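Long-range contacts in possible metal-dependent hydrolase (Veillonella parvula, PDB 3RPC), which is probably a metal-dependent hydrolase of the metallo-beta-lactamase superfamily, carrying two zinc ions in its presumed active site: residues Y164-T169 against I203-K208; M189-A194 against K208-M213. All blocks are in the same frame, centred on the assembly; numbering follows the deposited sequence.

Contact 1. Residues Y164-T169 against I203-K208; sequences YLVGDT and IIMGTK. With ZN (zinc ion), chain E; ZN (zinc ion), chain F.
Val166, next after Leu165, meets selenomethionine Met205 at about a right angle: its CG1 lies 4.0 Å from Met205 CE, while its CG2 turns back over the centre of the Tyr164 ring, 3.7 Å above the plane. Met205 CG stands anti to the carbonyl carbon (chi1 -73°) and the chain runs extended beyond it, bringing CE to Val166. Asp168, at the centre of an inverse gamma turn, lies alongside Ile204, both side chains pointing the same way, and Ile204 CG2 packs 3.6 Å from Asp168 CG. A single carboxylate oxygen joins the metals: Asp168 OD2 is 2.4 Å from the chain E zinc and 2.1 Å from the chain F zinc. Thr169 has its CB directed away and meets the other segment mainly through its carbonyl oxygen, with CG2 more loosely near Met205 CE; Met205 CG comes 3.4 Å from Thr169 O, a buried carbonyl oxygen without a polar partner in the model. Thr169 OG1 is hydrogen-bonded to Ser131 N. His72, His74, Asp76 and His77 form the superfamily's HxHxDH motif; with His132, His226 and the bridging Asp168 they build the dinuclear site seen in many of its hydrolases.

Contact 2. Residues M189-A194 against K208-M213; sequences MNTGYA and KDIGRM
Met189, a selenomethionine on strand 186-190, lays its terminal methyl against the first turns of helix 207-216, with CE 3.6 Å from Asp209 O and 3.7 Å from Asp209 CB. Its chain is bent at chi3 (61°), which carries CE to the Asp209 backbone, while SE is 3.9 Å from Met213 CB. Met213, also a selenomethionine, reaches back tip to tip, its own CE 4.0 Å from Met189 CE. Strand 186-190, helix 207-216 and strand 221-225 form a beta-alpha-beta unit, and this is where its helix rests on its first strand; Ile222 of the second strand touches both Met189 and Met213. Farther along, Thr191 and Ile210 cross at about a right angle, Thr191 CG2 packing 3.7 Å from Ile210 CG1. Val240 of helix 237-246 touches both residues. On the helix itself, Arg212 NH1 forms a salt bridge to Asp209 OD1 at 3.1 Å with an N-H...O angle of 140°; the acceptor lies near the guanidinium plane, but the donor sits above the carboxylate plane, 46° out of it. The other carboxylate oxygen, Asp209 OD2, accepts a hydrogen bond from Gly206 N.

Both contacts are buried, their centres about 5 Å apart, and both reach one sheet, in which strands 163-165 and 186-190 are neighbours. Helix 207-216 belongs to each: contact 1 uses the loop leading into it, contact 2 its first turns, with Lys208 common to the two ranges. Their chemistry follows their place. Contact 1 extends from an apolar patch to the zinc ions, whereas contact 2 is apolar between its segments, with the Thr191 side chain about 11 Å from a zinc. Probable backbone hydrogen bonds tie them together, Tyr193 N to Met205 O at 2.8 Å and Ile203 N to Ala194 O at 3.2 Å. A weak bond from Asn190 ND2 to Asp168 OD1 may help orient the zinc-bridging carboxylate.

Contact 1. Residues Y164-T169 against I203-K208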
loop_
_atom_site.group_PDB
_atom_site.type_symbol
_atom_site.label_atom_id
_atom_site.label_comp_id
_atom_site.label_asym_id
_atom_site.label_seq_id
_atom_site.Cartn_x
_atom_site.Cartn_y
_atom_site.Cartn_z
ATOM N N TYR A 164 -13.967 -10.124 2.112
ATOM C CA TYR A 164 -12.776 -9.307 2.339
ATOM C C TYR A 164 -12.087 -9.796 3.601
ATOM O O TYR A 164 -12.576 -9.570 4.709
ATOM C CB TYR A 164 -13.170 -7.828 2.488
ATOM C CG TYR A 164 -12.034 -6.839 2.680
ATOM C CD1 TYR A 164 -10.705 -7.171 2.402
ATOM C CD2 TYR A 164 -12.299 -5.556 3.149
ATOM C CE1 TYR A 164 -9.674 -6.233 2.579
ATOM C CE2 TYR A 164 -11.294 -4.640 3.333
ATOM C CZ TYR A 164 -9.987 -4.972 3.059
ATOM O OH TYR A 164 -9.006 -4.013 3.255
ATOM N N LEU A 165 -10.968 -10.497 3.430
ATOM C CA LEU A 165 -10.095 -10.868 4.533
ATOM C C LEU A 165 -9.166 -9.680 4.740
ATOM O O LEU A 165 -8.231 -9.460 3.979
ATOM C CB LEU A 165 -9.305 -12.122 4.154
ATOM C CG LEU A 165 -8.298 -12.664 5.157
ATOM C CD1 LEU A 165 -9.001 -13.371 6.304
ATOM C CD2 LEU A 165 -7.361 -13.639 4.435
ATOM N N VAL A 166 -9.442 -8.878 5.760
ATOM C CA VAL A 166 -8.773 -7.581 5.863
ATOM C C VAL A 166 -7.280 -7.707 6.186
ATOM O O VAL A 166 -6.446 -6.945 5.667
ATOM C CB VAL A 166 -9.460 -6.698 6.909
ATOM C CG1 VAL A 166 -8.764 -5.329 6.997
ATOM C CG2 VAL A 166 -10.930 -6.522 6.546
ATOM N N GLY A 167 -6.950 -8.665 7.050
ATOM C CA GLY A 167 -5.567 -8.932 7.408
ATOM C C GLY A 167 -5.035 -8.108 8.569
ATOM O O GLY A 167 -5.764 -7.337 9.198
ATOM N N ASP A 168 -3.749 -8.286 8.858
ATOM C CA ASP A 168 -3.089 -7.561 9.942
ATOM C C ASP A 168 -2.724 -6.141 9.508
ATOM O O ASP A 168 -1.591 -5.869 9.108
ATOM C CB ASP A 168 -1.840 -8.322 10.413
ATOM C CG ASP A 168 -2.143 -9.362 11.492
ATOM O OD1 ASP A 168 -3.320 -9.721 11.680
ATOM O OD2 ASP A 168 -1.191 -9.817 12.159
ATOM N N THR A 169 -3.710 -5.253 9.572
ATOM C CA THR A 169 -3.518 -3.851 9.223
ATOM C C THR A 169 -4.344 -2.998 10.162
ATOM O O THR A 169 -5.371 -3.438 10.683
ATOM C CB THR A 169 -3.924 -3.581 7.760
ATOM O OG1 THR A 169 -3.735 -2.191 7.441
ATOM C CG2 THR A 169 -5.376 -3.986 7.503
ATOM N N ILE A 203 -1.003 -2.527 16.428
ATOM C CA ILE A 203 -0.543 -2.976 15.118
ATOM C C ILE A 203 -1.645 -3.599 14.267
ATOM O O ILE A 203 -1.417 -3.904 13.098
ATOM C CB ILE A 203 0.615 -3.976 15.240
ATOM C CG1 ILE A 203 0.179 -5.194 16.067
ATOM C CG2 ILE A 203 1.838 -3.286 15.850
ATOM C CD1 ILE A 203 1.217 -6.323 16.118
ATOM N N ILE A 204 -2.819 -3.836 14.851
ATOM C CA ILE A 204 -3.962 -4.315 14.083
ATOM C C ILE A 204 -5.189 -3.509 14.492
ATOM O O ILE A 204 -5.057 -2.410 15.029
ATOM C CB ILE A 204 -4.209 -5.847 14.226
ATOM C CG1 ILE A 204 -4.409 -6.261 15.687
ATOM C CG2 ILE A 204 -3.030 -6.632 13.635
ATOM C CD1 ILE A 204 -4.810 -7.748 15.874
HETATM N N MSE A 205 -6.371 -4.033 14.213
HETATM C CA MSE A 205 -7.615 -3.331 14.535
HETATM C C MSE A 205 -8.198 -3.708 15.902
HETATM O O MSE A 205 -7.726 -4.637 16.564
HETATM C CB MSE A 205 -8.643 -3.581 13.432
HETATM C CG MSE A 205 -8.325 -2.820 12.155
HETATM SE SE MSE A 205 -9.405 -3.421 10.669
HETATM C CE MSE A 205 -8.770 -2.150 9.350
ATOM N N GLY A 206 -9.204 -2.944 16.329
ATOM C CA GLY A 206 -9.942 -3.213 17.551
ATOM C C GLY A 206 -11.384 -2.755 17.421
ATOM O O GLY A 206 -11.923 -2.654 16.315
ATOM N N THR A 207 -12.019 -2.460 18.553
ATOM C CA THR A 207 -13.434 -2.114 18.546
ATOM C C THR A 207 -13.748 -0.839 17.750
ATOM O O THR A 207 -14.785 -0.772 17.088
ATOM C CB THR A 207 -14.004 -1.991 19.968
ATOM O OG1 THR A 207 -13.156 -1.136 20.745
ATOM C CG2 THR A 207 -14.092 -3.370 20.626
ATOM N N LYS A 208 -12.856 0.154 17.793
ATOM C CA LYS A 208 -13.105 1.375 17.024
ATOM C C LYS A 208 -13.332 1.052 15.550
ATOM O O LYS A 208 -14.219 1.614 14.894
ATOM C CB LYS A 208 -11.944 2.352 17.167
ATOM C CG LYS A 208 -12.219 3.726 16.599
ATOM C CD LYS A 208 -11.091 4.695 16.948
ATOM C CE LYS A 208 -10.724 4.630 18.430
ATOM N NZ LYS A 208 -11.761 5.218 19.324
HETATM ZN ZN ZN E . 1.183 -9.980 11.986
HETATM ZN ZN ZN F . -1.360 -11.299 13.693
HETATM O O HOH W 1 0.937 -11.156 13.590
HETATM O O HOH W 2 -0.944 -9.451 15.419
#

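Contact 2. Residues M189-A194 against K208-M213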
loop_
_atom_site.group_PDB
_atom_site.type_symbol
_atom_site.label_atom_id
_atom_site.label_comp_id
_atom_site.label_asym_id
_atom_site.label_seq_id
_atom_site.Cartn_x
_atom_site.Cartn_y
_atom_site.Cartn_z
HETATM N N MSE A 189 -12.303 -9.467 10.002
HETATM C CA MSE A 189 -11.419 -8.459 10.589
HETATM C C MSE A 189 -10.634 -9.002 11.770
HETATM O O MSE A 189 -11.181 -9.743 12.592
HETATM C CB MSE A 189 -12.250 -7.286 11.116
HETATM C CG MSE A 189 -13.247 -6.696 10.143
HETATM SE SE MSE A 189 -14.300 -5.322 11.055
HETATM C CE MSE A 189 -12.870 -4.083 11.553
ATOM N N ASN A 190 -9.363 -8.631 11.854
ATOM C CA ASN A 190 -8.510 -8.994 12.980
ATOM C C ASN A 190 -8.600 -7.904 14.042
ATOM O O ASN A 190 -7.995 -6.838 13.899
ATOM C CB ASN A 190 -7.072 -9.178 12.496
ATOM C CG ASN A 190 -6.921 -10.410 11.615
ATOM O OD1 ASN A 190 -7.772 -11.308 11.651
ATOM N ND2 ASN A 190 -5.846 -10.470 10.831
ATOM N N THR A 191 -9.366 -8.171 15.095
ATOM C CA THR A 191 -9.776 -7.108 16.015
ATOM C C THR A 191 -9.251 -7.277 17.435
ATOM O O THR A 191 -9.778 -6.666 18.370
ATOM C CB THR A 191 -11.315 -6.974 16.064
ATOM O OG1 THR A 191 -11.898 -8.181 16.589
ATOM C CG2 THR A 191 -11.872 -6.720 14.680
ATOM N N GLY A 192 -8.199 -8.073 17.589
ATOM C CA GLY A 192 -7.616 -8.310 18.894
ATOM C C GLY A 192 -6.786 -7.170 19.466
ATOM O O GLY A 192 -6.330 -7.252 20.605
ATOM N N TYR A 193 -6.573 -6.107 18.689
ATOM C CA TYR A 193 -5.895 -4.918 19.201
ATOM C C TYR A 193 -4.570 -5.279 19.883
ATOM O O TYR A 193 -4.319 -4.950 21.053
ATOM C CB TYR A 193 -6.826 -4.166 20.151
ATOM C CG TYR A 193 -6.546 -2.689 20.323
ATOM C CD1 TYR A 193 -6.739 -1.799 19.275
ATOM C CD2 TYR A 193 -6.141 -2.182 21.555
ATOM C CE1 TYR A 193 -6.511 -0.430 19.449
ATOM C CE2 TYR A 193 -5.917 -0.830 21.741
ATOM C CZ TYR A 193 -6.101 0.032 20.685
ATOM O OH TYR A 193 -5.873 1.383 20.880
ATOM N N ALA A 194 -3.719 -5.970 19.129
ATOM C CA ALA A 194 -2.394 -6.343 19.597
ATOM C C ALA A 194 -1.577 -5.089 19.901
ATOM O O ALA A 194 -1.534 -4.159 19.086
ATOM C CB ALA A 194 -1.698 -7.196 18.548
ATOM N N LYS A 208 -12.856 0.154 17.793
ATOM C CA LYS A 208 -13.105 1.375 17.024
ATOM C C LYS A 208 -13.332 1.052 15.550
ATOM O O LYS A 208 -14.219 1.614 14.894
ATOM C CB LYS A 208 -11.944 2.352 17.167
ATOM C CG LYS A 208 -12.219 3.726 16.599
ATOM C CD LYS A 208 -11.091 4.695 16.948
ATOM C CE LYS A 208 -10.724 4.630 18.430
ATOM N NZ LYS A 208 -11.761 5.218 19.324
ATOM N N ASP A 209 -12.519 0.136 15.030
ATOM C CA ASP A 209 -12.618 -0.283 13.637
ATOM C C ASP A 209 -13.896 -1.052 13.340
ATOM O O ASP A 209 -14.465 -0.927 12.258
ATOM C CB ASP A 209 -11.383 -1.104 13.270
ATOM C CG ASP A 209 -10.109 -0.380 13.643
ATOM O OD1 ASP A 209 -9.680 0.480 12.849
ATOM O OD2 ASP A 209 -9.579 -0.604 14.754
ATOM N N ILE A 210 -14.349 -1.856 14.297
ATOM C CA ILE A 210 -15.598 -2.565 14.104
ATOM C C ILE A 210 -16.744 -1.573 13.949
ATOM O O ILE A 210 -17.578 -1.707 13.063
ATOM C CB ILE A 210 -15.884 -3.516 15.273
ATOM C CG1 ILE A 210 -14.791 -4.576 15.369
ATOM C CG2 ILE A 210 -17.271 -4.155 15.126
ATOM C CD1 ILE A 210 -15.010 -5.560 16.516
ATOM N N GLY A 211 -16.785 -0.564 14.815
ATOM C CA GLY A 211 -17.846 0.419 14.718
ATOM C C GLY A 211 -17.780 1.134 13.378
ATOM O O GLY A 211 -18.809 1.378 12.737
ATOM N N ARG A 212 -16.564 1.456 12.944
ATOM C CA ARG A 212 -16.392 2.207 11.702
ATOM C C ARG A 212 -16.790 1.345 10.516
ATOM O O ARG A 212 -17.364 1.841 9.542
ATOM C CB ARG A 212 -14.946 2.693 11.554
ATOM C CG ARG A 212 -14.739 3.699 10.426
ATOM C CD ARG A 212 -13.283 4.143 10.322
ATOM N NE ARG A 212 -12.787 4.677 11.594
ATOM C CZ ARG A 212 -11.843 4.086 12.324
ATOM N NH1 ARG A 212 -11.266 2.965 11.895
ATOM N NH2 ARG A 212 -11.458 4.623 13.474
HETATM N N MSE A 213 -16.495 0.051 10.594
HETATM C CA MSE A 213 -16.833 -0.842 9.491
HETATM C C MSE A 213 -18.343 -0.949 9.300
HETATM O O MSE A 213 -18.836 -1.060 8.170
HETATM C CB MSE A 213 -16.243 -2.245 9.706
HETATM C CG MSE A 213 -16.322 -3.160 8.485
HETATM SE SE MSE A 213 -15.190 -2.478 7.043
HETATM C CE MSE A 213 -13.467 -2.933 7.738
#